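Local structure of dally-like protein (Drosophila melanogaster, 3ODN) at residues R198-G201 and Q202-T206; G78-A81 and T82-K85. The protein probably acts as a cell-surface heparan sulfate proteoglycan of the glypican family, and its core domain, the part seen here, takes part in Hedgehog signalling. The protein carries 2 engineered substitutions. All blocks are in the same frame, centred on the assembly; numbering follows the deposited sequence.

Contact 1 of 2, residues R198-G201 and Q202-T206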
loop_
_atom_site.group_PDB
_atom_site.type_symbol
_atom_site.label_atom_id
_atom_site.label_comp_id
_atom_site.label_asym_id
_atom_site.label_seq_id
_atom_site.Cartn_x
_atom_site.Cartn_y
_atom_site.Cartn_z
ATOM N N ARG A 198 5.367 -5.019 2.319
ATOM C CA ARG A 198 5.037 -5.605 1.034
ATOM C C ARG A 198 3.649 -5.162 0.603
ATOM O O ARG A 198 3.497 -4.679 -0.513
ATOM C CB ARG A 198 5.253 -7.137 1.039
ATOM C CG ARG A 198 4.416 -7.887 0.020
ATOM C CD ARG A 198 4.763 -9.359 -0.103
ATOM N NE ARG A 198 3.922 -10.014 -1.102
ATOM C CZ ARG A 198 4.175 -10.019 -2.408
ATOM N NH1 ARG A 198 5.258 -9.415 -2.884
ATOM N NH2 ARG A 198 3.349 -10.633 -3.249
ATOM N N THR A 199 2.658 -5.243 1.502
ATOM C CA THR A 199 1.277 -4.802 1.231
ATOM C C THR A 199 1.221 -3.343 0.876
ATOM O O THR A 199 0.469 -3.015 -0.013
ATOM C CB THR A 199 0.356 -5.147 2.395
ATOM O OG1 THR A 199 0.678 -6.455 2.861
ATOM C CG2 THR A 199 -1.123 -5.071 2.032
ATOM N N TYR A 200 1.996 -2.459 1.541
ATOM C CA TYR A 200 2.039 -1.021 1.196
ATOM C C TYR A 200 2.371 -0.774 -0.303
ATOM O O TYR A 200 1.626 -0.085 -0.984
ATOM C CB TYR A 200 3.015 -0.255 2.110
ATOM C CG TYR A 200 2.777 1.242 2.111
ATOM C CD1 TYR A 200 1.599 1.779 2.621
ATOM C CD2 TYR A 200 3.727 2.123 1.585
ATOM C CE1 TYR A 200 1.369 3.148 2.612
ATOM C CE2 TYR A 200 3.503 3.499 1.566
ATOM C CZ TYR A 200 2.316 4.006 2.077
ATOM O OH TYR A 200 2.056 5.363 2.088
ATOM N N GLY A 201 3.423 -1.432 -0.799
ATOM C CA GLY A 201 3.877 -1.354 -2.187
ATOM C C GLY A 201 2.928 -1.977 -3.196
ATOM O O GLY A 201 2.741 -1.414 -4.277
ATOM N N GLN A 202 2.332 -3.151 -2.859
ATOM C CA GLN A 202 1.351 -3.880 -3.671
ATOM C C GLN A 202 0.090 -3.061 -3.871
ATOM O O GLN A 202 -0.322 -2.876 -5.009
ATOM C CB GLN A 202 0.966 -5.225 -3.012
ATOM C CG GLN A 202 1.924 -6.364 -3.259
ATOM C CD GLN A 202 1.238 -7.678 -2.974
ATOM O OE1 GLN A 202 1.198 -8.152 -1.831
ATOM N NE2 GLN A 202 0.650 -8.280 -4.007
ATOM N N ALA A 203 -0.512 -2.543 -2.778
ATOM C CA ALA A 203 -1.736 -1.724 -2.786
ATOM C C ALA A 203 -1.609 -0.453 -3.611
ATOM O O ALA A 203 -2.590 -0.025 -4.222
ATOM C CB ALA A 203 -2.143 -1.387 -1.369
ATOM N N LEU A 204 -0.404 0.140 -3.633
ATOM C CA LEU A 204 -0.043 1.334 -4.396
ATOM C C LEU A 204 -0.027 0.997 -5.892
ATOM O O LEU A 204 -0.425 1.823 -6.711
ATOM C CB LEU A 204 1.381 1.732 -4.007
ATOM C CG LEU A 204 1.600 2.978 -3.176
ATOM C CD1 LEU A 204 3.015 2.969 -2.579
ATOM C CD2 LEU A 204 1.310 4.250 -3.970
ATOM N N THR A 205 0.508 -0.201 -6.238
ATOM C CA THR A 205 0.607 -0.734 -7.599
ATOM C C THR A 205 -0.814 -0.981 -8.141
ATOM O O THR A 205 -1.172 -0.416 -9.168
ATOM C CB THR A 205 1.583 -1.945 -7.613
ATOM O OG1 THR A 205 2.887 -1.471 -7.297
ATOM C CG2 THR A 205 1.665 -2.655 -8.953
ATOM N N THR A 206 -1.635 -1.753 -7.400
ATOM C CA THR A 206 -3.017 -2.067 -7.762
ATOM C C THR A 206 -3.928 -0.839 -7.767
ATOM O O THR A 206 -4.960 -0.894 -8.411
ATOM C CB THR A 206 -3.591 -3.180 -6.881
ATOM O OG1 THR A 206 -3.618 -2.730 -5.532
ATOM C CG2 THR A 206 -2.811 -4.481 -6.983
HETATM O O HOH W 1 1.194 -8.724 0.823
#
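Q202 OE1 takes a hydrogen bond from a water 2.7 Å away, while the guanidinium group of R198 lies against the same amide. The water also donates to T199 OG1, at 3.1 Å, and so bridges the two residues; T199 OG1 has a further bond to V195 O. The R198 guanidinium lies obliquely over Q202, with Q202 CD 3.6 Å above its face near the rim and the planes 33° apart. R198 NE comes within 3.4 Å of Q202 OE1, but at an angle too poor for a hydrogen bond. With CG anti to the backbone N (chi1 155°) and the chain extended as far as NE, the arginine runs along the helix to the amide four residues on. Its NH1 is hydrogen-bonded to F129 O and its NH2 to W503 O, and Q202 NE2 adds a weak bond to W503 O. A leucine in place of R198 would probably leave the F129 and W503 carbonyls without their charged donor and the Q202 amide without the flat group lying against it. The backbone keeps the i to i-4 hydrogen bonds of helix 182-214, Q202 N to R198 O at 3.0 Å among them. On another side Y200 CE2 meets L204 CD1 at 4.2 Å, both side chains packing on M273. The helix thus joins a polar, partly hydrated flank, centred on an arginine bound to carbonyls, to an apolar one facing other helices.

Contact 2 of 2, residues G78-A81 and T82-K85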
loop_
_atom_site.group_PDB
_atom_site.type_symbol
_atom_site.label_atom_id
_atom_site.label_comp_id
_atom_site.label_asym_id
_atom_site.label_seq_id
_atom_site.Cartn_x
_atom_site.Cartn_y
_atom_site.Cartn_z
ATOM N N GLY A 78 2.030 4.761 -9.429
ATOM C CA GLY A 78 2.784 3.627 -9.952
ATOM C C GLY A 78 4.292 3.788 -9.885
ATOM O O GLY A 78 5.008 2.837 -9.555
ATOM N N SER A 79 4.780 4.999 -10.205
ATOM C CA SER A 79 6.202 5.329 -10.188
ATOM C C SER A 79 6.761 5.289 -8.771
ATOM O O SER A 79 7.874 4.803 -8.580
ATOM C CB SER A 79 6.453 6.686 -10.842
ATOM O OG SER A 79 6.063 7.748 -9.990
ATOM N N LYS A 80 5.977 5.779 -7.789
ATOM C CA LYS A 80 6.296 5.806 -6.354
ATOM C C LYS A 80 6.239 4.405 -5.725
ATOM O O LYS A 80 6.956 4.146 -4.756
ATOM C CB LYS A 80 5.348 6.777 -5.598
ATOM C CG LYS A 80 5.665 8.261 -5.802
ATOM C CD LYS A 80 6.904 8.696 -5.034
ATOM C CE LYS A 80 7.621 9.851 -5.679
ATOM N NZ LYS A 80 7.021 11.157 -5.303
ATOM N N ALA A 81 5.383 3.510 -6.254
ATOM C CA ALA A 81 5.288 2.121 -5.789
ATOM C C ALA A 81 6.627 1.401 -6.052
ATOM O O ALA A 81 7.192 0.785 -5.157
ATOM C CB ALA A 81 4.163 1.412 -6.522
ATOM N N THR A 82 7.154 1.579 -7.268
ATOM C CA THR A 82 8.404 1.060 -7.809
ATOM C C THR A 82 9.607 1.618 -7.027
ATOM O O THR A 82 10.523 0.863 -6.709
ATOM C CB THR A 82 8.457 1.419 -9.308
ATOM O OG1 THR A 82 7.251 0.965 -9.918
ATOM C CG2 THR A 82 9.651 0.812 -10.020
ATOM N N LYS A 83 9.602 2.940 -6.740
ATOM C CA LYS A 83 10.645 3.632 -5.978
ATOM C C LYS A 83 10.743 3.022 -4.559
ATOM O O LYS A 83 11.843 2.699 -4.108
ATOM C CB LYS A 83 10.319 5.129 -5.914
ATOM C CG LYS A 83 11.509 6.051 -5.699
ATOM C CD LYS A 83 11.059 7.495 -5.943
ATOM C CE LYS A 83 11.841 8.546 -5.189
ATOM N NZ LYS A 83 11.027 9.773 -4.961
ATOM N N PHE A 84 9.577 2.828 -3.900
ATOM C CA PHE A 84 9.419 2.253 -2.569
ATOM C C PHE A 84 9.950 0.846 -2.547
ATOM O O PHE A 84 10.716 0.510 -1.647
ATOM C CB PHE A 84 7.940 2.307 -2.111
ATOM C CG PHE A 84 7.614 1.530 -0.852
ATOM C CD1 PHE A 84 7.786 2.103 0.404
ATOM C CD2 PHE A 84 7.092 0.244 -0.926
ATOM C CE1 PHE A 84 7.492 1.382 1.565
ATOM C CE2 PHE A 84 6.807 -0.480 0.229
ATOM C CZ PHE A 84 6.991 0.095 1.467
ATOM N N LYS A 85 9.565 0.025 -3.544
ATOM C CA LYS A 85 10.020 -1.368 -3.676
ATOM C C LYS A 85 11.548 -1.439 -3.871
ATOM O O LYS A 85 12.208 -2.298 -3.282
ATOM C CB LYS A 85 9.248 -2.085 -4.785
ATOM C CG LYS A 85 7.790 -2.340 -4.388
ATOM C CD LYS A 85 7.116 -3.429 -5.225
ATOM C CE LYS A 85 5.677 -3.101 -5.536
ATOM N NZ LYS A 85 5.552 -2.475 -6.882
#
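K80 and K83 lie side by side and point the same way, three residues apart on one turn of helix 48-106. They reach this position differently: K83 is extended beyond CG, whereas K80 bends at its second and fourth torsions, so that K80 CE comes 3.5 Å from K83 NZ. Their ammonium nitrogens, K80 NZ and K83 NZ, are 4.3 Å apart. K80 NZ forms a salt bridge with D407 of helix 400-414, and the negative carboxylate probably eases the crowding of positive charge. Both lysines also touch I404 of that helix.

T82 turns another way. Its OG1, beside the backbone N (chi1 -53°) and anti to the carbonyl carbon, reaches back to G78 O at 2.9 Å, with the donor tilted 20° from the carbonyl plane. T82 N also reaches G78 O, but weakly at 3.4 Å, and the same carbonyl is therefore held by both backbone and hydroxyl. This is the familiar i to i-4 threonine bond of a helix, here in the long helix 48-106 that runs through the elongated all-helical glypican core.

F84 leads away from the preceding turn. Its ring is carried toward helices 182-214 and 400-414, where it meets Y200 edge-to-face and packs on L401 and V405. A81 O lies at the edge of the F84 ring, near its plane. That oxygen also receives K85 N at 3.0 Å, and K85 CG lies 3.3 Å from A81 O. K85 then folds back until its NZ is 4.1 Å from A81 CB; the same nitrogen is hydrogen-bonded to T205 of helix 182-214, whose side chain also touches the A81 methyl.

Overall arrangement
The centres of the two contacts lie about 9 Å apart, on adjacent helices near the middle of the long glypican core. Contact 2, in helix 48-106, precedes contact 1, in helix 182-214, along the chain, and both belong to the glypican domain. The helices meet directly where the two contacts join: the lack of a side chain at G201 probably allows the close approach, G201 N being 3.7 Å from F84 CE2 and G201 O 3.6 Å from K85 CE. A probable hydrogen bond, T205 OG1 to K85 NZ at 2.9 Å, joins the two contacts. Helix 400-414 touches both, at Y200 and L204 in one and at K80, K83 and F84 in the other, tying the three helices into one bundle.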